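PDB 7D3U: monovalent Na+/H+ antiporter subunit A from Dietzia sp. DQ12-45-1b, which probably acts as an antiporter-like subunit of a membrane complex that exchanges sodium ions for protons. Local coordinates for residues B[47-52]-B[69-74]; B[252-257]-B[486-491]; B[307-312]-B[388-393]; B[380-385]-B[494-499]. All blocks are in the same frame, centred on the assembly; numbering follows the deposited sequence.

The four contacts lie on one side of the chain's centre, in its antiporter-like part. Contact 1 comes first, joining the ends of the hairpin 52-56/63-68 at the start of helix 71-94. Its centre is about 15 Å from that of contact 2, and the salt bridge from Asp70 OD1 to Arg252 NH2 ties the two. Contact 3, nested in the chain stretch closed by contact 2, meets it where Ile488 packs on Pro312, centres about 13 Å apart. Contact 4 shares helix 379-391 with contact 3, centres about 14 Å apart. Contacts 2 and 4, centres about 22 Å apart, share the loop between helices 477-484 and 504-520, which thus meets the bundle at two places.

Contact 1 (B[47-52]-B[69-74]); sequences IPVDTV and LDPLAR
Leu69 opens the second segment with a backbone link: its N gives a weak hydrogen bond to Thr51 O at 3.3 Å, with an N-H...O angle of 138°. The leucine's CG stands anti to its own backbone N (chi1 177°), and CD2 is carried against Ile47 CG2, 3.3 Å away, the two side chains crossing at about a right angle; Leu3 of helix 2-23 packs on both. Leu69 CB lies beside the hydroxyl of Thr51, 4.2 Å from OG1. These residues stand at the open end of the antiparallel hairpin 52-56/63-68, and the weak bond spans the chain entering the hairpin and the chain leaving it. Asp70 follows as N-cap of helix 71-94; its O accepts the bond from Arg74 N at 2.8 Å, while OD1 makes a salt bridge with Arg252. Pro71 CG then meets Val49 CG2 at 3.9 Å, an oblique apolar crossing. One turn on, Arg74 reaches out with CG anti to its backbone N and the chain extended to NE, laying one guanidinium face over Val49, whose CB is 4.0 Å from NH2. NH1 is hydrogen-bonded to Trp44 O, Trp44 adds a cation-pi contact, and a dodecyl maltoside touches the same side chain.

Contact 2 (B[252-257]-B[486-491]); sequences RFSEAL and ASIGEG
The CA atoms come nearest at Glu255 and Ile488, 3.7 Å apart, with Arg252 opposite Ser487 in the register. Ser487 O is directed at residues 254-255, 3.0 Å from Glu255 N, yet the angle is too poor for a hydrogen bond; the same oxygen also lies 3.2 Å from Glu255 CB. Ser254 sends its CB toward the other chain, and with OG anti to the backbone N (chi1 178°) the hydroxyl sits against the methyl CG2 of Ile488, at 3.1 Å. That methyl stands anti to the carbonyl carbon of Ile488 and is also 3.2 Å from Ser254 O, so a single branch touches both oxygens of the serine. CG1 takes the crowded position between N and C and leads CD1 away to Pro312, while Met315 of helix 312-341 packs on Ser254, Ser487 and Ile488. Glu255 stretches alongside the loop in extended form, CG 4.2 Å from Gly489 N and OE1 4.1 Å from Ala486 O. Arg252 sets its CB away from the loop, and its guanidinium makes a salt bridge with Asp70. Segment 252-257 leads out of the second half of the interrupted helix 231-240/243-252, a break of the kind found in the antiporter-like subunits of complex I.

Contact 3 (B[307-312]-B[388-393]); sequences IGVGTP and FKSMLD
An interrupted helix, 362-373 followed by 379-391, is a hallmark of the antiporter-like subunits of complex I and Mrp, and here the far end of its second half packs against the tight turn joining helix 288-308 to helix 312-341. The turn reverses at Gly310, whose positive phi of 66° takes the chain out of helical geometry, and Thr311 then serves as N-cap of the next helix. Val309 is the wedge between the two parts, its CB directed at the other segment and its two methyls divided over neighbouring residues. CG1, anti to the backbone N (chi1 163°), approaches the polar side of Ser390, 3.7 Å from its O and 3.8 Å from its OG. CG2, anti to the carbonyl carbon, meets Met391 CG at 4.0 Å, the valine crossing the methionine at about a right angle; beyond that point the extended methionine packs on Leu404 and Ala408 of helix 402-423. An alanine here would lose both methyl contacts and would probably loosen the fit of the turn on Ser390 and Met391. Ala314 packs on Val309 and Ser390 alike, joining the start of helix 312-341 to both sides. At the surface Asp393 folds CG into the crowded position between its N and C (chi1 50°), and its OD1 ends 3.6 Å from Thr311 OG1, the two side chains crossing obliquely.

Contact 4 (B[380-385]-B[494-499]); sequences GFVSKE and ADFGLW
Asp495 O is gripped by one hydrogen bond, from Trp386 NE1, which ties the loop 494-499 to helix 379-391 just beyond the residues in contact. That helix is the second half of the interrupted helix 362-373/379-391 of the antiporter-like fold, and the loop passes along the side of it carrying Phe381, Val382 and Glu385 before helix 504-520 begins. Contact between the two segments is mostly apolar. Val382 points CB at the loop, and its CG2, anti to the backbone N, rests on Phe496 CB at 3.6 Å, the two side chains crossing at about a right angle. The ring of Phe496 in turn meets Trp386 edge-to-face. Leu498 reaches in from the other end of the loop: with CG anti to its carbonyl carbon (chi1 -75°), CD1 comes 4.0 Å from Val382 CB. With CG anti to the backbone N (chi1 162°) and chi2 at 71°, Phe381 turns its ring edge to the leucine, and Leu498 CG lies in the ring plane 3.9 Å from CD2 of Phe381. Trimmed to an alanine here, the leucine would lose CG and both methyls, and with them the contacts to Phe381 and Val382, and the loop would probably sit less firmly on the helix. Glu385, one turn along from Phe381, brings OE1 to 4.2 Å from Trp499 CZ3.

Contact 1 (B[47-52]-B[69-74])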
# COMPACT_ATOMS: atom_id res chain seq x y z
N ILE B 47 -46.49 -9.25 -30.03
CA ILE B 47 -46.05 -9.86 -28.77
C ILE B 47 -47.29 -10.04 -27.91
O ILE B 47 -48.02 -9.06 -27.67
CB ILE B 47 -44.98 -9.00 -28.06
CG1 ILE B 47 -43.69 -8.94 -28.88
CG2 ILE B 47 -44.67 -9.56 -26.70
CD1 ILE B 47 -42.71 -7.92 -28.38
N PRO B 48 -47.60 -11.26 -27.47
CA PRO B 48 -48.78 -11.47 -26.64
C PRO B 48 -48.77 -10.61 -25.38
O PRO B 48 -47.74 -10.08 -24.97
CB PRO B 48 -48.71 -12.96 -26.30
CG PRO B 48 -48.02 -13.56 -27.46
CD PRO B 48 -47.03 -12.53 -27.95
N VAL B 49 -49.95 -10.49 -24.77
CA VAL B 49 -50.13 -9.59 -23.64
C VAL B 49 -49.29 -10.01 -22.44
O VAL B 49 -49.02 -9.19 -21.56
CB VAL B 49 -51.63 -9.52 -23.27
CG1 VAL B 49 -52.17 -10.91 -22.94
CG2 VAL B 49 -51.89 -8.53 -22.14
N ASP B 50 -48.84 -11.27 -22.39
CA ASP B 50 -48.02 -11.75 -21.28
C ASP B 50 -47.03 -12.78 -21.82
O ASP B 50 -47.35 -13.96 -21.94
CB ASP B 50 -48.88 -12.32 -20.16
CG ASP B 50 -48.13 -12.43 -18.84
OD1 ASP B 50 -46.89 -12.50 -18.86
OD2 ASP B 50 -48.80 -12.44 -17.78
N THR B 51 -45.82 -12.32 -22.13
CA THR B 51 -44.73 -13.19 -22.55
C THR B 51 -43.56 -13.00 -21.60
O THR B 51 -43.28 -11.88 -21.15
CB THR B 51 -44.27 -12.89 -23.98
OG1 THR B 51 -43.84 -11.52 -24.06
CG2 THR B 51 -45.40 -13.11 -24.95
N VAL B 52 -42.87 -14.10 -21.30
CA VAL B 52 -41.71 -14.08 -20.41
C VAL B 52 -40.54 -14.67 -21.16
O VAL B 52 -40.45 -15.89 -21.34
CB VAL B 52 -41.97 -14.85 -19.11
CG1 VAL B 52 -40.70 -14.93 -18.29
CG2 VAL B 52 -43.08 -14.19 -18.31
N LEU B 69 -43.66 -8.84 -19.87
CA LEU B 69 -44.50 -7.81 -20.47
C LEU B 69 -45.91 -7.89 -19.93
O LEU B 69 -46.90 -7.89 -20.67
CB LEU B 69 -44.47 -7.93 -22.00
CG LEU B 69 -45.34 -6.98 -22.83
CD1 LEU B 69 -44.90 -5.55 -22.63
CD2 LEU B 69 -45.27 -7.34 -24.30
N ASP B 70 -46.04 -7.99 -18.60
CA ASP B 70 -47.35 -7.94 -17.98
C ASP B 70 -48.04 -6.63 -18.35
O ASP B 70 -47.38 -5.64 -18.68
CB ASP B 70 -47.22 -8.07 -16.46
CG ASP B 70 -46.27 -7.05 -15.86
OD1 ASP B 70 -45.42 -6.52 -16.61
OD2 ASP B 70 -46.36 -6.80 -14.64
N PRO B 71 -49.37 -6.59 -18.32
CA PRO B 71 -50.09 -5.43 -18.87
C PRO B 71 -49.66 -4.09 -18.31
O PRO B 71 -49.74 -3.08 -19.03
CB PRO B 71 -51.55 -5.74 -18.53
CG PRO B 71 -51.61 -7.22 -18.48
CD PRO B 71 -50.30 -7.65 -17.89
N LEU B 72 -49.21 -4.03 -17.06
CA LEU B 72 -48.63 -2.79 -16.54
C LEU B 72 -47.44 -2.37 -17.39
O LEU B 72 -47.32 -1.21 -17.79
CB LEU B 72 -48.23 -2.97 -15.08
CG LEU B 72 -47.30 -1.88 -14.53
CD1 LEU B 72 -48.04 -0.56 -14.44
CD2 LEU B 72 -46.77 -2.29 -13.17
N ALA B 73 -46.54 -3.31 -17.68
CA ALA B 73 -45.47 -3.03 -18.62
C ALA B 73 -46.01 -2.75 -20.01
O ALA B 73 -45.50 -1.87 -20.71
CB ALA B 73 -44.47 -4.19 -18.65
N ARG B 74 -47.06 -3.45 -20.43
CA ARG B 74 -47.59 -3.20 -21.77
C ARG B 74 -48.10 -1.77 -21.91
O ARG B 74 -48.16 -1.24 -23.02
CB ARG B 74 -48.71 -4.19 -22.11
CG ARG B 74 -48.94 -4.33 -23.60
CD ARG B 74 -50.20 -5.09 -23.92
NE ARG B 74 -50.18 -5.59 -25.28
CZ ARG B 74 -51.25 -6.07 -25.92
NH1 ARG B 74 -51.13 -6.51 -27.17
NH2 ARG B 74 -52.42 -6.12 -25.31

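Contact 2 (B[252-257]-B[486-491])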
# COMPACT_ATOMS: atom_id res chain seq x y z
N ARG B 252 -45.45 -1.45 -9.52
CA ARG B 252 -45.08 -2.86 -9.61
C ARG B 252 -45.08 -3.51 -8.24
O ARG B 252 -45.70 -4.56 -8.03
CB ARG B 252 -43.72 -3.00 -10.27
CG ARG B 252 -43.22 -4.43 -10.37
CD ARG B 252 -44.24 -5.32 -11.06
NE ARG B 252 -44.24 -5.11 -12.50
CZ ARG B 252 -43.62 -5.90 -13.37
NH1 ARG B 252 -42.95 -6.96 -12.94
NH2 ARG B 252 -43.68 -5.64 -14.67
N PHE B 253 -44.39 -2.90 -7.28
CA PHE B 253 -44.29 -3.45 -5.94
C PHE B 253 -45.55 -3.27 -5.11
O PHE B 253 -45.58 -3.69 -3.95
CB PHE B 253 -43.10 -2.83 -5.20
CG PHE B 253 -41.79 -3.50 -5.51
CD1 PHE B 253 -41.40 -4.62 -4.81
CD2 PHE B 253 -40.97 -3.01 -6.50
CE1 PHE B 253 -40.20 -5.24 -5.10
CE2 PHE B 253 -39.77 -3.62 -6.79
CZ PHE B 253 -39.38 -4.74 -6.08
N SER B 254 -46.59 -2.66 -5.67
CA SER B 254 -47.83 -2.50 -4.93
C SER B 254 -48.65 -3.78 -4.85
O SER B 254 -49.67 -3.80 -4.16
CB SER B 254 -48.67 -1.39 -5.56
OG SER B 254 -49.90 -1.25 -4.87
N GLU B 255 -48.23 -4.84 -5.53
CA GLU B 255 -48.93 -6.12 -5.40
C GLU B 255 -48.68 -6.76 -4.05
O GLU B 255 -49.58 -7.41 -3.50
CB GLU B 255 -48.50 -7.07 -6.52
CG GLU B 255 -49.13 -8.45 -6.43
CD GLU B 255 -49.02 -9.22 -7.73
OE1 GLU B 255 -48.15 -8.89 -8.55
OE2 GLU B 255 -49.82 -10.16 -7.92
N ALA B 256 -47.49 -6.58 -3.49
CA ALA B 256 -47.13 -7.15 -2.21
C ALA B 256 -47.27 -6.16 -1.06
O ALA B 256 -47.93 -6.45 -0.07
CB ALA B 256 -45.69 -7.69 -2.26
N LEU B 257 -46.64 -4.99 -1.19
CA LEU B 257 -46.61 -4.01 -0.11
C LEU B 257 -47.73 -2.99 -0.23
O LEU B 257 -47.47 -1.79 -0.27
CB LEU B 257 -45.25 -3.33 -0.09
CG LEU B 257 -44.06 -4.22 0.25
CD1 LEU B 257 -42.76 -3.46 0.09
CD2 LEU B 257 -44.19 -4.78 1.64
N ALA B 486 -52.80 -6.15 -12.73
CA ALA B 486 -51.46 -6.72 -12.74
C ALA B 486 -50.48 -5.94 -11.88
O ALA B 486 -49.40 -6.46 -11.59
CB ALA B 486 -50.92 -6.79 -14.18
N SER B 487 -50.82 -4.72 -11.48
CA SER B 487 -49.98 -3.98 -10.54
C SER B 487 -50.24 -4.44 -9.11
O SER B 487 -49.30 -4.56 -8.32
CB SER B 487 -50.23 -2.48 -10.68
OG SER B 487 -51.10 -2.02 -9.66
N ILE B 488 -51.50 -4.68 -8.76
CA ILE B 488 -51.85 -5.30 -7.50
C ILE B 488 -52.70 -6.54 -7.79
O ILE B 488 -52.96 -6.86 -8.95
CB ILE B 488 -52.59 -4.34 -6.56
CG1 ILE B 488 -54.01 -4.07 -7.05
CG2 ILE B 488 -51.83 -3.03 -6.43
CD1 ILE B 488 -54.73 -3.05 -6.22
N GLY B 489 -53.12 -7.23 -6.74
CA GLY B 489 -53.83 -8.49 -6.91
C GLY B 489 -55.18 -8.38 -7.59
O GLY B 489 -55.35 -8.86 -8.71
N GLU B 490 -56.14 -7.74 -6.92
CA GLU B 490 -57.50 -7.69 -7.42
C GLU B 490 -57.59 -6.78 -8.65
O GLU B 490 -56.64 -6.10 -9.03
CB GLU B 490 -58.45 -7.21 -6.33
CG GLU B 490 -58.04 -7.60 -4.93
CD GLU B 490 -58.71 -6.76 -3.86
OE1 GLU B 490 -59.92 -6.47 -3.99
OE2 GLU B 490 -58.02 -6.37 -2.89
N GLY B 491 -58.77 -6.78 -9.27
CA GLY B 491 -59.05 -5.95 -10.42
C GLY B 491 -60.28 -5.08 -10.18
O GLY B 491 -61.08 -5.33 -9.28

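Contact 3 (B[307-312]-B[388-393])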
# COMPACT_ATOMS: atom_id res chain seq x y z
N ILE B 307 -51.40 6.17 -5.32
CA ILE B 307 -50.85 4.82 -5.30
C ILE B 307 -50.82 4.28 -3.87
O ILE B 307 -51.23 3.15 -3.61
CB ILE B 307 -49.45 4.79 -5.93
CG1 ILE B 307 -49.56 4.77 -7.45
CG2 ILE B 307 -48.66 3.60 -5.45
CD1 ILE B 307 -48.24 4.96 -8.15
N GLY B 308 -50.34 5.10 -2.93
CA GLY B 308 -50.32 4.72 -1.54
C GLY B 308 -51.69 4.46 -0.95
O GLY B 308 -51.79 3.82 0.10
N VAL B 309 -52.75 4.97 -1.59
CA VAL B 309 -54.09 4.55 -1.21
C VAL B 309 -54.20 3.03 -1.24
O VAL B 309 -54.77 2.41 -0.33
CB VAL B 309 -55.14 5.21 -2.12
CG1 VAL B 309 -56.47 4.49 -2.02
CG2 VAL B 309 -55.30 6.68 -1.76
N GLY B 310 -53.64 2.41 -2.27
CA GLY B 310 -53.46 0.97 -2.31
C GLY B 310 -54.72 0.14 -2.36
O GLY B 310 -54.88 -0.81 -1.58
N THR B 311 -55.63 0.48 -3.27
CA THR B 311 -56.84 -0.29 -3.52
C THR B 311 -57.00 -0.45 -5.02
O THR B 311 -56.45 0.34 -5.79
CB THR B 311 -58.08 0.40 -2.92
OG1 THR B 311 -58.30 1.66 -3.56
CG2 THR B 311 -57.91 0.62 -1.42
N PRO B 312 -57.72 -1.48 -5.47
CA PRO B 312 -57.93 -1.65 -6.91
C PRO B 312 -58.50 -0.43 -7.61
O PRO B 312 -58.15 -0.17 -8.76
CB PRO B 312 -58.89 -2.84 -6.98
CG PRO B 312 -58.60 -3.62 -5.76
CD PRO B 312 -58.27 -2.61 -4.70
N PHE B 388 -59.71 11.41 -7.23
CA PHE B 388 -60.51 11.83 -6.08
C PHE B 388 -61.42 10.71 -5.61
O PHE B 388 -61.56 10.49 -4.40
CB PHE B 388 -61.32 13.07 -6.44
CG PHE B 388 -60.49 14.29 -6.67
CD1 PHE B 388 -59.33 14.50 -5.94
CD2 PHE B 388 -60.86 15.23 -7.61
CE1 PHE B 388 -58.56 15.62 -6.15
CE2 PHE B 388 -60.09 16.36 -7.83
CZ PHE B 388 -58.94 16.55 -7.09
N LYS B 389 -62.06 9.99 -6.54
CA LYS B 389 -62.87 8.84 -6.18
C LYS B 389 -62.05 7.77 -5.47
O LYS B 389 -62.55 7.09 -4.56
CB LYS B 389 -63.54 8.27 -7.43
CG LYS B 389 -63.81 6.78 -7.41
CD LYS B 389 -64.44 6.34 -8.72
CE LYS B 389 -64.44 4.83 -8.87
NZ LYS B 389 -65.09 4.16 -7.71
N SER B 390 -60.78 7.63 -5.85
CA SER B 390 -59.91 6.65 -5.20
C SER B 390 -59.53 7.09 -3.80
O SER B 390 -59.61 6.31 -2.85
CB SER B 390 -58.67 6.42 -6.05
OG SER B 390 -57.80 5.50 -5.41
N MET B 391 -59.09 8.34 -3.65
CA MET B 391 -58.59 8.83 -2.37
C MET B 391 -59.68 8.88 -1.30
O MET B 391 -59.35 8.93 -0.11
CB MET B 391 -57.97 10.21 -2.54
CG MET B 391 -56.59 10.19 -3.17
SD MET B 391 -55.96 11.85 -3.49
CE MET B 391 -54.34 11.47 -4.13
N LEU B 392 -60.95 8.87 -1.69
CA LEU B 392 -62.02 8.99 -0.70
C LEU B 392 -62.13 7.77 0.20
O LEU B 392 -62.72 7.87 1.28
CB LEU B 392 -63.36 9.23 -1.41
CG LEU B 392 -63.64 10.67 -1.83
CD1 LEU B 392 -65.13 10.88 -2.01
CD2 LEU B 392 -63.07 11.66 -0.83
N ASP B 393 -61.59 6.63 -0.21
CA ASP B 393 -61.60 5.42 0.60
C ASP B 393 -60.18 5.02 0.98
O ASP B 393 -59.83 3.84 1.02
CB ASP B 393 -62.31 4.27 -0.13
CG ASP B 393 -61.81 4.08 -1.55
OD1 ASP B 393 -60.60 3.81 -1.73
OD2 ASP B 393 -62.63 4.18 -2.48

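Contact 4 (B[380-385]-B[494-499])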
# COMPACT_ATOMS: atom_id res chain seq x y z
N GLY B 380 -57.33 15.08 -18.45
CA GLY B 380 -56.93 15.39 -17.09
C GLY B 380 -58.10 15.40 -16.13
O GLY B 380 -57.93 15.10 -14.94
N PHE B 381 -59.30 15.73 -16.61
CA PHE B 381 -60.45 15.84 -15.72
C PHE B 381 -60.94 14.48 -15.28
O PHE B 381 -61.20 14.26 -14.09
CB PHE B 381 -61.58 16.60 -16.40
CG PHE B 381 -62.91 16.40 -15.74
CD1 PHE B 381 -63.18 16.96 -14.51
CD2 PHE B 381 -63.90 15.65 -16.36
CE1 PHE B 381 -64.41 16.78 -13.90
CE2 PHE B 381 -65.12 15.47 -15.76
CZ PHE B 381 -65.38 16.03 -14.53
N VAL B 382 -61.12 13.55 -16.22
CA VAL B 382 -61.58 12.22 -15.86
C VAL B 382 -60.55 11.54 -14.96
O VAL B 382 -60.89 10.87 -13.99
CB VAL B 382 -61.89 11.39 -17.12
CG1 VAL B 382 -60.69 11.35 -18.05
CG2 VAL B 382 -62.31 9.98 -16.73
N SER B 383 -59.26 11.76 -15.25
CA SER B 383 -58.21 11.18 -14.41
C SER B 383 -58.20 11.80 -13.02
O SER B 383 -58.02 11.09 -12.02
CB SER B 383 -56.86 11.35 -15.09
OG SER B 383 -55.83 10.84 -14.28
N LYS B 384 -58.41 13.11 -12.92
CA LYS B 384 -58.40 13.75 -11.61
C LYS B 384 -59.62 13.34 -10.79
O LYS B 384 -59.51 13.13 -9.58
CB LYS B 384 -58.35 15.27 -11.77
CG LYS B 384 -56.94 15.82 -11.94
CD LYS B 384 -56.47 16.52 -10.69
CE LYS B 384 -55.22 17.34 -10.95
NZ LYS B 384 -54.09 16.49 -11.42
N GLU B 385 -60.78 13.22 -11.43
CA GLU B 385 -61.95 12.77 -10.68
C GLU B 385 -61.84 11.30 -10.31
O GLU B 385 -62.35 10.89 -9.27
CB GLU B 385 -63.24 13.04 -11.47
CG GLU B 385 -63.48 12.13 -12.65
CD GLU B 385 -64.90 12.22 -13.17
OE1 GLU B 385 -65.23 11.51 -14.14
OE2 GLU B 385 -65.69 13.00 -12.60
N ALA B 494 -63.19 -0.60 -14.78
CA ALA B 494 -62.87 0.80 -15.00
C ALA B 494 -63.69 1.38 -16.15
O ALA B 494 -64.00 0.68 -17.12
CB ALA B 494 -61.39 0.98 -15.29
N ASP B 495 -64.03 2.66 -16.03
CA ASP B 495 -64.72 3.37 -17.10
C ASP B 495 -64.36 4.85 -17.01
O ASP B 495 -64.47 5.45 -15.94
CB ASP B 495 -66.24 3.17 -17.02
CG ASP B 495 -66.81 3.60 -15.69
OD1 ASP B 495 -66.14 3.40 -14.66
OD2 ASP B 495 -67.94 4.14 -15.68
N PHE B 496 -63.93 5.42 -18.13
CA PHE B 496 -63.55 6.82 -18.24
C PHE B 496 -64.50 7.47 -19.23
O PHE B 496 -64.25 7.47 -20.44
CB PHE B 496 -62.09 6.97 -18.68
CG PHE B 496 -61.15 6.02 -18.00
CD1 PHE B 496 -61.14 5.90 -16.62
CD2 PHE B 496 -60.27 5.25 -18.74
CE1 PHE B 496 -60.27 5.03 -16.00
CE2 PHE B 496 -59.40 4.38 -18.12
CZ PHE B 496 -59.41 4.27 -16.75
N GLY B 497 -65.60 8.03 -18.73
CA GLY B 497 -66.64 8.50 -19.62
C GLY B 497 -67.23 9.87 -19.32
O GLY B 497 -68.13 10.31 -20.03
N LEU B 498 -66.73 10.53 -18.27
CA LEU B 498 -67.23 11.86 -17.88
C LEU B 498 -68.72 11.83 -17.57
O LEU B 498 -69.43 12.81 -17.82
CB LEU B 498 -66.94 12.91 -18.96
CG LEU B 498 -65.53 13.46 -19.15
CD1 LEU B 498 -64.62 12.43 -19.78
CD2 LEU B 498 -65.59 14.70 -20.00
N TRP B 499 -69.20 10.71 -17.03
CA TRP B 499 -70.63 10.57 -16.76
C TRP B 499 -71.10 11.65 -15.79
O TRP B 499 -70.39 12.02 -14.86
CB TRP B 499 -70.92 9.18 -16.19
CG TRP B 499 -70.46 8.99 -14.77
CD1 TRP B 499 -71.17 9.26 -13.64
CD2 TRP B 499 -69.19 8.50 -14.34
NE1 TRP B 499 -70.42 8.96 -12.53
CE2 TRP B 499 -69.20 8.49 -12.93
CE3 TRP B 499 -68.04 8.06 -15.00
CZ2 TRP B 499 -68.11 8.07 -12.18
CZ3 TRP B 499 -66.96 7.64 -14.25
CH2 TRP B 499 -67.00 7.65 -12.85